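Long-range contacts in glycoside Hydrolase (Bacteroides uniformis, PDB 5T99), which probably hydrolyses galactose-containing glycans on the agarose-degrading pathway of this gut bacterium, and binds the inhibitor galacto-isofagomine in its active site: residues H349-P354 with T397-R402; H126-T131 with K393-S398. All blocks are in the same frame, centred on the assembly; numbering follows the deposited sequence.

Interaction 1 (H349-P354 with T397-R402). With GIF (D-galacto-isofagomine), chain C.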
loop_
_atom_site.group_PDB
_atom_site.type_symbol
_atom_site.label_atom_id
_atom_site.label_comp_id
_atom_site.label_asym_id
_atom_site.label_seq_id
_atom_site.Cartn_x
_atom_site.Cartn_y
_atom_site.Cartn_z
ATOM N N HIS A 349 5.873 -6.434 -4.207
ATOM C CA HIS A 349 5.982 -7.907 -4.200
ATOM C C HIS A 349 6.692 -8.299 -2.891
ATOM O O HIS A 349 7.831 -8.798 -2.879
ATOM C CB HIS A 349 6.776 -8.423 -5.404
ATOM C CG HIS A 349 6.278 -7.925 -6.715
ATOM N ND1 HIS A 349 5.121 -8.389 -7.300
ATOM C CD2 HIS A 349 6.787 -7.007 -7.569
ATOM C CE1 HIS A 349 4.933 -7.774 -8.456
ATOM N NE2 HIS A 349 5.929 -6.927 -8.640
ATOM N N ASN A 350 5.997 -8.047 -1.790
ATOM C CA ASN A 350 6.601 -8.061 -0.469
ATOM C C ASN A 350 5.551 -7.733 0.574
ATOM O O ASN A 350 4.523 -7.132 0.249
ATOM C CB ASN A 350 7.725 -7.017 -0.357
ATOM C CG ASN A 350 7.299 -5.640 -0.841
ATOM O OD1 ASN A 350 7.501 -5.289 -2.002
ATOM N ND2 ASN A 350 6.682 -4.862 0.039
ATOM N N PRO A 351 5.809 -8.106 1.832
ATOM C CA PRO A 351 4.882 -7.688 2.879
ATOM C C PRO A 351 4.827 -6.163 3.014
ATOM O O PRO A 351 5.870 -5.511 2.962
ATOM C CB PRO A 351 5.481 -8.308 4.146
ATOM C CG PRO A 351 6.221 -9.505 3.656
ATOM C CD PRO A 351 6.784 -9.095 2.322
ATOM N N PRO A 352 3.619 -5.599 3.194
ATOM C CA PRO A 352 3.496 -4.177 3.462
ATOM C C PRO A 352 3.698 -3.896 4.943
ATOM O O PRO A 352 4.027 -4.796 5.716
ATOM C CB PRO A 352 2.065 -3.888 3.044
ATOM C CG PRO A 352 1.338 -5.136 3.414
ATOM C CD PRO A 352 2.301 -6.265 3.227
ATOM N N SER A 353 3.524 -2.647 5.339
ATOM C CA SER A 353 3.595 -2.287 6.749
ATOM C C SER A 353 2.321 -2.783 7.434
ATOM O O SER A 353 1.296 -2.959 6.765
ATOM C CB SER A 353 3.691 -0.782 6.887
ATOM O OG SER A 353 2.515 -0.202 6.392
ATOM N N PRO A 354 2.372 -3.026 8.755
ATOM C CA PRO A 354 1.124 -3.337 9.465
ATOM C C PRO A 354 0.065 -2.237 9.311
ATOM O O PRO A 354 -1.118 -2.537 9.129
ATOM C CB PRO A 354 1.566 -3.461 10.925
ATOM C CG PRO A 354 3.020 -3.812 10.858
ATOM C CD PRO A 354 3.543 -3.099 9.648
ATOM N N THR A 397 6.924 -17.619 7.496
ATOM C CA THR A 397 6.322 -17.847 8.792
ATOM C C THR A 397 6.067 -16.515 9.502
ATOM O O THR A 397 4.966 -16.286 9.999
ATOM C CB THR A 397 7.164 -18.797 9.666
ATOM O OG1 THR A 397 7.187 -20.093 9.058
ATOM C CG2 THR A 397 6.586 -18.916 11.109
ATOM N N SER A 398 7.062 -15.635 9.506
ATOM C CA SER A 398 6.925 -14.312 10.145
ATOM C C SER A 398 5.802 -13.470 9.532
ATOM O O SER A 398 5.067 -12.800 10.257
ATOM C CB SER A 398 8.243 -13.536 10.083
ATOM O OG SER A 398 8.089 -12.275 10.697
ATOM N N LEU A 399 5.664 -13.517 8.210
ATOM C CA LEU A 399 4.588 -12.819 7.516
ATOM C C LEU A 399 3.197 -13.324 7.952
ATOM O O LEU A 399 2.304 -12.542 8.268
ATOM C CB LEU A 399 4.748 -12.989 6.002
ATOM C CG LEU A 399 3.586 -12.521 5.119
ATOM C CD1 LEU A 399 3.416 -11.013 5.264
ATOM C CD2 LEU A 399 3.797 -12.937 3.670
ATOM N N ILE A 400 3.011 -14.635 7.932
ATOM C CA ILE A 400 1.704 -15.216 8.231
ATOM C C ILE A 400 1.341 -15.012 9.710
ATOM O O ILE A 400 0.202 -14.681 10.020
ATOM C CB ILE A 400 1.648 -16.690 7.796
ATOM C CG1 ILE A 400 1.698 -16.759 6.265
ATOM C CG2 ILE A 400 0.389 -17.376 8.319
ATOM C CD1 ILE A 400 1.972 -18.136 5.715
ATOM N N MET A 401 2.323 -15.160 10.597
ATOM C CA MET A 401 2.117 -14.919 12.026
ATOM C C MET A 401 1.725 -13.456 12.305
ATOM O O MET A 401 0.846 -13.186 13.133
ATOM C CB MET A 401 3.379 -15.271 12.822
ATOM C CG MET A 401 3.776 -16.739 12.800
ATOM S SD MET A 401 2.657 -17.762 13.744
ATOM C CE MET A 401 3.329 -17.455 15.384
ATOM N N ARG A 402 2.365 -12.531 11.590
ATOM C CA ARG A 402 2.080 -11.100 11.703
ATOM C C ARG A 402 0.689 -10.746 11.190
ATOM O O ARG A 402 -0.018 -9.968 11.837
ATOM C CB ARG A 402 3.128 -10.288 10.912
ATOM C CG ARG A 402 3.148 -8.783 11.164
ATOM C CD ARG A 402 4.044 -8.026 10.179
ATOM N NE ARG A 402 3.438 -7.953 8.855
ATOM C CZ ARG A 402 3.797 -7.124 7.871
ATOM N NH1 ARG A 402 4.803 -6.247 8.012
ATOM N NH2 ARG A 402 3.127 -7.165 6.722
HETATM C C GIF C . 6.462 -7.349 -12.360
HETATM N N GIF C . 5.820 -7.494 -13.658
HETATM O O GIF C . 5.647 -4.099 -16.455
HETATM C C1 GIF C . 6.398 -5.904 -11.906
HETATM O O1 GIF C . 8.256 -5.172 -13.243
HETATM C C2 GIF C . 6.868 -4.949 -13.001
HETATM O O2 GIF C . 7.216 -5.740 -10.750
HETATM C C3 GIF C . 6.083 -5.145 -14.294
HETATM C C4 GIF C . 6.158 -6.598 -14.751
HETATM C C5 GIF C . 6.604 -4.217 -15.393
#
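P351 and P354, on an irregular loop, lie opposite L399 and R402, one turn apart on a helix, with CA atoms 6.9 Å apart at P351 and L399 and 8.1 Å at P354 and R402. R402 carries the polar half of the contact. Its chain leaves the helix extended, bends at chi3 (73°), and brings the guanidinium end-on to the carbonyl oxygen of P352: NH2 lies 2.7 Å from P352 O and NH1 2.8 Å from the same P352 O. Neither bond is straight (139° and 134°). P351 CB lies 3.7 Å from R402 NH2, P354 CD 3.8 Å from R402 NH1. With R402 cut back to an alanine, P352 O would probably lose both donors and a gap open beside P351 and P354. The apolar half is L399, whose CD1 sits 3.6 Å from CG of P351. At the start of the loop H349, which does not touch the helix, hydrogen-bonds through NE2 to O2 of galacto-isofagomine (2.7 Å), while E370 holds H349 ND1. The loop runs from strand 344-346 of the TIM barrel into helix 354-363, which S353 caps, OG to the backbone N of F356, and packs on helix 388-403, with D369 of strand 366-370 touching P352 and L399.

Interaction 2 (H126-T131 with K393-S398)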
loop_
_atom_site.group_PDB
_atom_site.type_symbol
_atom_site.label_atom_id
_atom_site.label_comp_id
_atom_site.label_asym_id
_atom_site.label_seq_id
_atom_site.Cartn_x
_atom_site.Cartn_y
_atom_site.Cartn_z
ATOM N N HIS A 126 19.297 -9.311 10.511
ATOM C CA HIS A 126 18.104 -9.526 9.690
ATOM C C HIS A 126 18.267 -8.976 8.268
ATOM O O HIS A 126 18.223 -7.760 8.065
ATOM C CB HIS A 126 16.887 -8.899 10.385
ATOM C CG HIS A 126 15.586 -9.352 9.819
ATOM N ND1 HIS A 126 14.933 -10.480 10.263
ATOM C CD2 HIS A 126 14.838 -8.858 8.807
ATOM C CE1 HIS A 126 13.829 -10.652 9.560
ATOM N NE2 HIS A 126 13.745 -9.677 8.673
ATOM N N PRO A 127 18.457 -9.870 7.277
ATOM C CA PRO A 127 18.678 -9.376 5.916
ATOM C C PRO A 127 17.450 -8.780 5.203
ATOM O O PRO A 127 17.593 -7.756 4.553
ATOM C CB PRO A 127 19.218 -10.610 5.166
ATOM C CG PRO A 127 18.818 -11.788 5.977
ATOM C CD PRO A 127 18.669 -11.330 7.386
ATOM N N TYR A 128 16.275 -9.407 5.307
ATOM C CA TYR A 128 15.116 -9.034 4.469
ATOM C C TYR A 128 14.367 -7.833 5.040
ATOM O O TYR A 128 13.829 -7.888 6.144
ATOM C CB TYR A 128 14.172 -10.222 4.320
ATOM C CG TYR A 128 13.126 -10.117 3.220
ATOM C CD1 TYR A 128 13.451 -9.645 1.945
ATOM C CD2 TYR A 128 11.807 -10.542 3.443
ATOM C CE1 TYR A 128 12.497 -9.571 0.940
ATOM C CE2 TYR A 128 10.848 -10.470 2.443
ATOM C CZ TYR A 128 11.199 -9.988 1.192
ATOM O OH TYR A 128 10.269 -9.918 0.186
ATOM N N GLY A 129 14.311 -6.748 4.283
ATOM C CA GLY A 129 13.807 -5.493 4.819
ATOM C C GLY A 129 12.308 -5.338 5.002
ATOM O O GLY A 129 11.875 -4.358 5.609
ATOM N N TYR A 130 11.524 -6.293 4.495
ATOM C CA TYR A 130 10.073 -6.222 4.533
ATOM C C TYR A 130 9.411 -7.039 5.639
ATOM O O TYR A 130 8.232 -6.821 5.924
ATOM C CB TYR A 130 9.513 -6.662 3.190
ATOM C CG TYR A 130 9.937 -5.787 2.034
ATOM C CD1 TYR A 130 9.362 -4.534 1.838
ATOM C CD2 TYR A 130 10.905 -6.213 1.130
ATOM C CE1 TYR A 130 9.753 -3.726 0.775
ATOM C CE2 TYR A 130 11.295 -5.422 0.066
ATOM C CZ TYR A 130 10.717 -4.180 -0.117
ATOM O OH TYR A 130 11.095 -3.389 -1.185
ATOM N N THR A 131 10.132 -7.997 6.228
ATOM C CA THR A 131 9.659 -8.699 7.418
ATOM C C THR A 131 10.215 -8.019 8.649
ATOM O O THR A 131 11.327 -7.465 8.628
ATOM C CB THR A 131 10.066 -10.186 7.426
ATOM O OG1 THR A 131 11.452 -10.322 7.105
ATOM C CG2 THR A 131 9.250 -10.957 6.405
ATOM N N LYS A 393 11.719 -19.949 5.070
ATOM C CA LYS A 393 10.741 -20.453 6.039
ATOM C C LYS A 393 10.492 -19.439 7.148
ATOM O O LYS A 393 9.338 -19.189 7.501
ATOM C CB LYS A 393 11.128 -21.817 6.648
ATOM C CG LYS A 393 10.086 -22.334 7.643
ATOM C CD LYS A 393 10.438 -23.655 8.306
ATOM C CE LYS A 393 10.213 -24.831 7.391
ATOM N NZ LYS A 393 9.961 -26.075 8.164
ATOM N N LYS A 394 11.569 -18.884 7.699
ATOM C CA LYS A 394 11.448 -17.909 8.781
ATOM C C LYS A 394 10.670 -16.654 8.348
ATOM O O LYS A 394 9.824 -16.160 9.107
ATOM C CB LYS A 394 12.815 -17.494 9.342
ATOM C CG LYS A 394 13.528 -18.552 10.170
ATOM C CD LYS A 394 14.383 -17.922 11.278
ATOM C CE LYS A 394 13.528 -17.588 12.513
ATOM N NZ LYS A 394 14.149 -16.578 13.426
ATOM N N ASP A 395 10.955 -16.153 7.147
ATOM C CA ASP A 395 10.281 -14.951 6.656
ATOM C C ASP A 395 8.812 -15.176 6.294
ATOM O O ASP A 395 7.969 -14.335 6.607
ATOM C CB ASP A 395 11.047 -14.302 5.489
ATOM C CG ASP A 395 12.264 -13.522 5.955
ATOM O OD1 ASP A 395 12.164 -12.860 7.021
ATOM O OD2 ASP A 395 13.319 -13.577 5.263
ATOM N N LEU A 396 8.505 -16.291 5.645
ATOM C CA LEU A 396 7.121 -16.571 5.304
ATOM C C LEU A 396 6.316 -16.874 6.573
ATOM O O LEU A 396 5.163 -16.437 6.704
ATOM C CB LEU A 396 7.012 -17.717 4.312
ATOM C CG LEU A 396 5.591 -18.104 3.903
ATOM C CD1 LEU A 396 4.865 -16.935 3.261
ATOM C CD2 LEU A 396 5.644 -19.275 2.954
ATOM N N THR A 397 6.924 -17.619 7.496
ATOM C CA THR A 397 6.322 -17.847 8.792
ATOM C C THR A 397 6.067 -16.515 9.502
ATOM O O THR A 397 4.966 -16.286 9.999
ATOM C CB THR A 397 7.164 -18.797 9.666
ATOM O OG1 THR A 397 7.187 -20.093 9.058
ATOM C CG2 THR A 397 6.586 -18.916 11.109
ATOM N N SER A 398 7.062 -15.635 9.506
ATOM C CA SER A 398 6.925 -14.312 10.145
ATOM C C SER A 398 5.802 -13.470 9.532
ATOM O O SER A 398 5.067 -12.800 10.257
ATOM C CB SER A 398 8.243 -13.536 10.083
ATOM O OG SER A 398 8.089 -12.275 10.697
HETATM O O HOH W 1 15.290 -11.963 6.657
#
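D395 points from its helix toward the 126-131 loop, its CA 6.3 Å from that of T131. Starting at the root, D395 CB rests 3.9 Å from the methyl CG2 of T131. With CG anti to the carbonyl carbon (chi1 -77°), the carboxylate projects between T131 and Y128, and its carbon CG comes 3.9 Å from Y128 CD2. The two oxygens then part company. OD1 accepts from the hydroxyl of T131, OG1 to OD1 being 2.6 Å, and the hydroxyl arrives from above the carboxylate plane. That same OG1 takes an N-H from H126 NE2 at 2.9 Å, in the plane of the imidazole, so histidine, threonine and aspartate form a short chain of hydrogen bonds in which the threonine both accepts and donates. OD2 lies against Y128 CB at 3.6 Å; a water donates to OD2 and accepts from the backbone N of Y128, and the hydroxyl of Y384 is a further partner of OD2. Both oxygens of this buried acid are therefore satisfied. The contact joins two domains: the loop links strands 121-126 and 133-136 of the sugar-binding domain, and helix 388-403 belongs to the TIM barrel, where L396 turns away from the loop toward helix 427-441.

Interactions 1 and 2 lie on consecutive turns of helix 388-403, their centres about 8 Å apart, and share T397 and S398. The two loops also meet directly: N350 ND2 comes within 3.2 Å of Y130 CD1, and P351 CB within 3.6 Å of Y130 O. R170 ties them further, bonding to the carbonyl oxygens of both P351 and Y130. The 349-354 loop of interaction 1 reaches the inhibitor at its H349 end, while its prolines meet the helix; interaction 2 stands back, with the side chain of Y128 about 12 Å from the ligand. The helix thus packs against the loop that carries H349 at one turn and against the sugar-binding domain at the turn before, and R161, another pocket residue, touches H349.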